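Local coordinates for appr-1-p processing domain protein (Thermus aquaticus Y51MC23, PDB 5M31), which belongs to the macro domain family, compact alpha/beta proteins built round a mixed sheet flanked by helices, at residues Q66-V72 and I84-K90; S97-V102 and L133-V138. One frame throughout, in Å; residues are numbered along the deposited sequence.

Contact 1 (Q66-V72 and I84-K90); sequences QIGRIFV and IFNFPTK
V72 packs on F85, and I70 on F85 and F87, on one face of the antiparallel hairpin that forms the edge of the macro-domain sheet, strand 71-74 being its outermost strand and 83-88 the next one in. The V72 methyl CG2 sits over one face of the F85 ring, 3.9 Å from the ring centroid and only 14° off its normal, a CH-pi contact between side chains that lie side by side and point the same way. The branches of I70 divide the work: with CG1 anti to the carbonyl carbon (chi1 -67°), CG2 is turned to F85 CB at 3.9 Å while CD1 reaches F87 CD2 at 4.0 Å. Helix 99-116 covers this face, with L109 against F85 and R112 against V72. Beyond the bridges, P88 packs against the type II turn Q66-R69, its CG 3.3 Å from Q66 O, and I67 CD1 lies 4.0 Å from P88 CB. A water joins G68 N to P88 O, linking the turn to segment 84-90.

F71 and N86 form the hydrogen-bonded pair on the other face, where F71 packs on helix 50-61. The amide of N86 runs alongside the F71 ring, the planes 22° apart; N52 and N29 hydrogen-bond its ND2 and OD1 respectively and, with F71 O, hold the amide's rotation. F71 O accepts twice, from N86 N at 2.8 Å and from N86 ND2 at 3.0 Å, the two donors arriving from opposite faces of its carbonyl plane.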
# COMPACT_ATOMS: atom_id res chain seq x y z
N GLN A 66 -7.52 -10.22 0.69
CA GLN A 66 -7.96 -10.41 2.06
C GLN A 66 -7.09 -9.63 2.98
O GLN A 66 -5.98 -9.22 2.63
CB GLN A 66 -7.88 -11.88 2.44
CG GLN A 66 -8.60 -12.82 1.50
CD GLN A 66 -8.24 -14.25 1.76
OE1 GLN A 66 -7.12 -14.70 1.47
NE2 GLN A 66 -9.15 -14.96 2.37
N ILE A 67 -7.59 -9.41 4.19
CA ILE A 67 -6.77 -8.84 5.24
C ILE A 67 -5.48 -9.69 5.43
O ILE A 67 -5.53 -10.93 5.42
CB ILE A 67 -7.58 -8.69 6.57
CG1 ILE A 67 -8.83 -7.81 6.34
CG2 ILE A 67 -6.70 -8.15 7.66
CD1 ILE A 67 -8.62 -6.41 5.75
N GLY A 68 -4.34 -8.97 5.45
CA GLY A 68 -3.02 -9.57 5.59
C GLY A 68 -2.53 -10.21 4.33
O GLY A 68 -1.52 -10.93 4.37
N ARG A 69 -3.19 -9.94 3.19
CA ARG A 69 -2.82 -10.57 1.92
C ARG A 69 -2.84 -9.50 0.83
O ARG A 69 -3.82 -9.28 0.17
CB ARG A 69 -3.66 -11.79 1.63
CG ARG A 69 -3.24 -12.67 0.48
CD ARG A 69 -4.16 -13.79 0.28
NE ARG A 69 -3.80 -14.51 -0.93
CZ ARG A 69 -4.57 -15.42 -1.50
NH1 ARG A 69 -5.74 -15.74 -0.98
NH2 ARG A 69 -4.13 -16.03 -2.59
N ILE A 70 -1.69 -8.85 0.65
CA ILE A 70 -1.52 -7.80 -0.34
C ILE A 70 -1.66 -8.39 -1.72
O ILE A 70 -1.07 -9.45 -2.05
CB ILE A 70 -0.12 -7.14 -0.19
CG1 ILE A 70 -0.12 -6.39 1.16
CG2 ILE A 70 0.20 -6.22 -1.37
CD1 ILE A 70 1.20 -5.87 1.60
N PHE A 71 -2.37 -7.69 -2.57
CA PHE A 71 -2.45 -8.06 -3.96
C PHE A 71 -1.50 -7.19 -4.78
O PHE A 71 -1.70 -6.01 -4.85
CB PHE A 71 -3.86 -7.92 -4.49
CG PHE A 71 -3.95 -8.11 -5.99
CD1 PHE A 71 -3.67 -9.33 -6.54
CD2 PHE A 71 -4.22 -7.03 -6.86
CE1 PHE A 71 -3.64 -9.51 -7.92
CE2 PHE A 71 -4.24 -7.23 -8.24
CZ PHE A 71 -3.94 -8.45 -8.76
N VAL A 72 -0.45 -7.81 -5.36
CA VAL A 72 0.55 -7.09 -6.12
C VAL A 72 0.27 -7.19 -7.60
O VAL A 72 -0.05 -8.30 -8.11
CB VAL A 72 1.97 -7.61 -5.84
CG1 VAL A 72 2.98 -6.86 -6.70
CG2 VAL A 72 2.33 -7.42 -4.39
N ILE A 84 2.35 -2.20 -8.17
CA ILE A 84 1.30 -1.63 -7.30
C ILE A 84 0.94 -2.65 -6.23
O ILE A 84 0.63 -3.77 -6.58
CB ILE A 84 0.06 -1.27 -8.09
CG1 ILE A 84 0.37 -0.38 -9.31
CG2 ILE A 84 -0.94 -0.54 -7.15
CD1 ILE A 84 0.96 0.94 -8.97
N PHE A 85 1.18 -2.31 -4.95
CA PHE A 85 0.93 -3.18 -3.82
C PHE A 85 -0.42 -2.74 -3.23
O PHE A 85 -0.47 -1.67 -2.59
CB PHE A 85 1.95 -3.02 -2.75
CG PHE A 85 3.27 -3.78 -2.98
CD1 PHE A 85 3.88 -3.88 -4.20
CD2 PHE A 85 3.95 -4.26 -1.89
CE1 PHE A 85 5.14 -4.56 -4.33
CE2 PHE A 85 5.18 -4.90 -2.00
CZ PHE A 85 5.76 -5.07 -3.24
N ASN A 86 -1.46 -3.52 -3.50
CA ASN A 86 -2.83 -3.17 -3.12
C ASN A 86 -3.02 -3.77 -1.73
O ASN A 86 -3.14 -4.97 -1.58
CB ASN A 86 -3.84 -3.67 -4.14
CG ASN A 86 -3.68 -3.05 -5.52
OD1 ASN A 86 -4.08 -1.90 -5.77
ND2 ASN A 86 -2.96 -3.80 -6.43
N PHE A 87 -2.96 -2.87 -0.75
CA PHE A 87 -2.88 -3.20 0.73
C PHE A 87 -4.27 -3.03 1.32
O PHE A 87 -4.74 -1.92 1.46
CB PHE A 87 -1.88 -2.17 1.33
CG PHE A 87 -1.54 -2.36 2.77
CD1 PHE A 87 -2.48 -2.19 3.77
CD2 PHE A 87 -0.24 -2.49 3.17
CE1 PHE A 87 -2.15 -2.26 5.11
CE2 PHE A 87 0.12 -2.52 4.51
CZ PHE A 87 -0.84 -2.42 5.48
N PRO A 88 -4.92 -4.13 1.69
CA PRO A 88 -6.25 -3.99 2.27
C PRO A 88 -6.20 -3.38 3.69
O PRO A 88 -5.46 -3.86 4.53
CB PRO A 88 -6.77 -5.45 2.30
CG PRO A 88 -5.88 -6.19 1.38
CD PRO A 88 -4.57 -5.53 1.47
N THR A 89 -7.01 -2.36 3.98
CA THR A 89 -7.04 -1.81 5.32
C THR A 89 -8.40 -2.01 5.92
O THR A 89 -8.61 -1.63 7.03
CB THR A 89 -6.79 -0.31 5.36
OG1 THR A 89 -7.80 0.37 4.63
CG2 THR A 89 -5.44 0.06 4.72
N LYS A 90 -9.28 -2.59 5.15
CA LYS A 90 -10.70 -2.76 5.56
C LYS A 90 -11.38 -3.75 4.60
O LYS A 90 -10.89 -4.03 3.46
CB LYS A 90 -11.38 -1.42 5.50
CG LYS A 90 -11.50 -0.86 4.08
CD LYS A 90 -12.11 0.52 4.03
CE LYS A 90 -11.24 1.59 4.69
NZ LYS A 90 -12.03 2.86 4.72
O HOH W 1 -4.23 -6.10 5.61

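Contact 2 (S97-V102 and L133-V138); sequences SRMEYV and LPWPEV
L133 and M99 carry this contact, which joins the N-terminal ends of two helices of the macro domain, 99-116 and 135-146, each side chain reaching across to the other segment. The two methyls of L133 part company: CD1 comes within 3.7 Å of V102 CG2, the leucine and valine side chains sliding past each other in opposite directions, and also lies against S97 CB. L133 CD2 instead rests on the backbone where the first helix begins, 3.6 Å from S97 O and 3.7 Å from M99 N.

M99 answers in the other direction. CG leaves anti to the backbone N (chi1 -171°), and bends at chi2 and chi3 swing the end of the chain to the start of helix 135-146. There M99 CE touches V138 CG2 and E137 CB, each at 3.7 Å, and P134 CD at 4.0 Å. The methionine crosses E137 at about a right angle and V138 obliquely, so that its methyl lodges among three residues of the opposing helix start.

Farther out, R98 and P134 occupy the N-cap positions of the two helices, and V102 N and V138 N bond back to R98 O and P134 O in their first turns. The hydroxyl of S97 is hydrogen-bonded to T89, while the E137 carboxylate is turned to a salt bridge with R141 in its own helix. With the polar ends engaged in this way, the joint between the two helices consists mainly of aliphatic and thioether surfaces, with one leucine methyl on backbone, and depends on shape and dispersion more than on directional bonds.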
# COMPACT_ATOMS: atom_id res chain seq x y z
N SER A 97 -10.93 2.13 8.22
CA SER A 97 -9.70 1.32 8.30
C SER A 97 -9.55 0.84 9.74
O SER A 97 -9.97 1.53 10.68
CB SER A 97 -8.48 2.15 7.90
OG SER A 97 -8.49 2.51 6.53
N ARG A 98 -8.96 -0.31 9.94
CA ARG A 98 -8.82 -0.87 11.25
C ARG A 98 -7.37 -1.19 11.58
O ARG A 98 -6.67 -1.76 10.74
CB ARG A 98 -9.56 -2.19 11.22
CG ARG A 98 -9.60 -2.83 12.52
CD ARG A 98 -11.03 -3.25 12.78
NE ARG A 98 -11.03 -3.95 13.99
CZ ARG A 98 -12.08 -4.58 14.46
NH1 ARG A 98 -13.25 -4.47 13.85
NH2 ARG A 98 -11.95 -5.22 15.57
N MET A 99 -6.98 -0.90 12.82
CA MET A 99 -5.54 -1.00 13.17
C MET A 99 -5.03 -2.42 13.01
O MET A 99 -3.94 -2.65 12.47
CB MET A 99 -5.31 -0.48 14.59
CG MET A 99 -3.85 -0.32 14.98
SD MET A 99 -3.02 0.94 14.01
CE MET A 99 -3.53 2.41 14.86
N GLU A 100 -5.84 -3.40 13.39
CA GLU A 100 -5.43 -4.81 13.26
C GLU A 100 -5.12 -5.17 11.82
O GLU A 100 -4.16 -5.95 11.52
CB GLU A 100 -6.53 -5.74 13.83
CG GLU A 100 -6.39 -7.20 13.42
CD GLU A 100 -7.53 -8.06 13.93
OE1 GLU A 100 -7.95 -7.85 15.08
OE2 GLU A 100 -7.96 -8.98 13.20
N TYR A 101 -5.88 -4.63 10.89
CA TYR A 101 -5.76 -4.95 9.51
C TYR A 101 -4.50 -4.26 8.95
O TYR A 101 -3.81 -4.82 8.11
CB TYR A 101 -6.99 -4.50 8.75
CG TYR A 101 -8.28 -5.16 9.23
CD1 TYR A 101 -8.28 -6.26 10.10
CD2 TYR A 101 -9.51 -4.70 8.78
CE1 TYR A 101 -9.48 -6.86 10.47
CE2 TYR A 101 -10.69 -5.24 9.23
CZ TYR A 101 -10.66 -6.36 10.02
OH TYR A 101 -11.88 -6.89 10.41
N VAL A 102 -4.19 -3.08 9.45
CA VAL A 102 -2.93 -2.39 9.05
C VAL A 102 -1.73 -3.20 9.58
O VAL A 102 -0.72 -3.39 8.87
CB VAL A 102 -2.94 -0.93 9.57
CG1 VAL A 102 -1.57 -0.27 9.39
CG2 VAL A 102 -4.02 -0.17 8.82
N LEU A 133 -7.46 6.41 11.30
CA LEU A 133 -6.68 5.87 12.38
C LEU A 133 -5.74 6.93 12.95
O LEU A 133 -5.37 7.85 12.26
CB LEU A 133 -5.86 4.68 11.87
CG LEU A 133 -6.67 3.47 11.45
CD1 LEU A 133 -5.77 2.47 10.77
CD2 LEU A 133 -7.30 2.81 12.67
N PRO A 134 -5.29 6.75 14.20
CA PRO A 134 -4.37 7.72 14.80
C PRO A 134 -2.96 7.59 14.22
O PRO A 134 -2.33 6.52 14.31
CB PRO A 134 -4.40 7.37 16.30
CG PRO A 134 -4.88 5.97 16.36
CD PRO A 134 -5.75 5.74 15.18
N TRP A 135 -2.48 8.67 13.61
CA TRP A 135 -1.22 8.63 12.88
C TRP A 135 -0.01 8.27 13.75
O TRP A 135 0.79 7.43 13.33
CB TRP A 135 -1.01 9.94 12.15
CG TRP A 135 0.30 10.12 11.48
CD1 TRP A 135 1.17 11.15 11.66
CD2 TRP A 135 0.90 9.25 10.51
NE1 TRP A 135 2.28 10.98 10.84
CE2 TRP A 135 2.13 9.84 10.11
CE3 TRP A 135 0.50 8.05 9.91
CZ2 TRP A 135 2.97 9.24 9.16
CZ3 TRP A 135 1.36 7.44 8.99
CH2 TRP A 135 2.57 8.06 8.61
N PRO A 136 0.07 8.78 15.00
CA PRO A 136 1.23 8.39 15.81
C PRO A 136 1.41 6.87 15.94
O PRO A 136 2.52 6.37 15.84
CB PRO A 136 0.92 9.02 17.18
CG PRO A 136 0.12 10.24 16.87
CD PRO A 136 -0.64 9.95 15.58
N GLU A 137 0.31 6.17 16.13
CA GLU A 137 0.33 4.73 16.32
C GLU A 137 0.61 4.02 15.02
O GLU A 137 1.39 3.06 15.00
CB GLU A 137 -1.01 4.25 16.89
CG GLU A 137 -1.27 4.72 18.33
CD GLU A 137 -0.45 3.98 19.40
OE1 GLU A 137 0.23 2.95 19.08
OE2 GLU A 137 -0.49 4.41 20.58
N VAL A 138 0.02 4.51 13.93
CA VAL A 138 0.29 3.92 12.60
C VAL A 138 1.75 4.15 12.23
O VAL A 138 2.43 3.22 11.76
CB VAL A 138 -0.67 4.45 11.51
CG1 VAL A 138 -0.23 4.00 10.12
CG2 VAL A 138 -2.11 3.99 11.82

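How the contacts relate
Following the chain from the N terminus, 66-72 leads into edge strand 71-74, and contact 1 closes when the chain returns through strand 83-88, 11 residues, three of them strand, lying between its segments. A short loop then brings the chain to 97-102 and helix 99-116. Contact 2 closes a longer excursion, through that helix and strand 120-123, at the start of helix 135-146. The loops are thus in series, neither nested nor crossed. They nevertheless touch: T89 O lies 3.2 Å from R98 N, a probable hydrogen bond, and I67 packs against Y101. Helix 99-116 is the shared element, linking the hairpin edge of the sheet to helix 135-146.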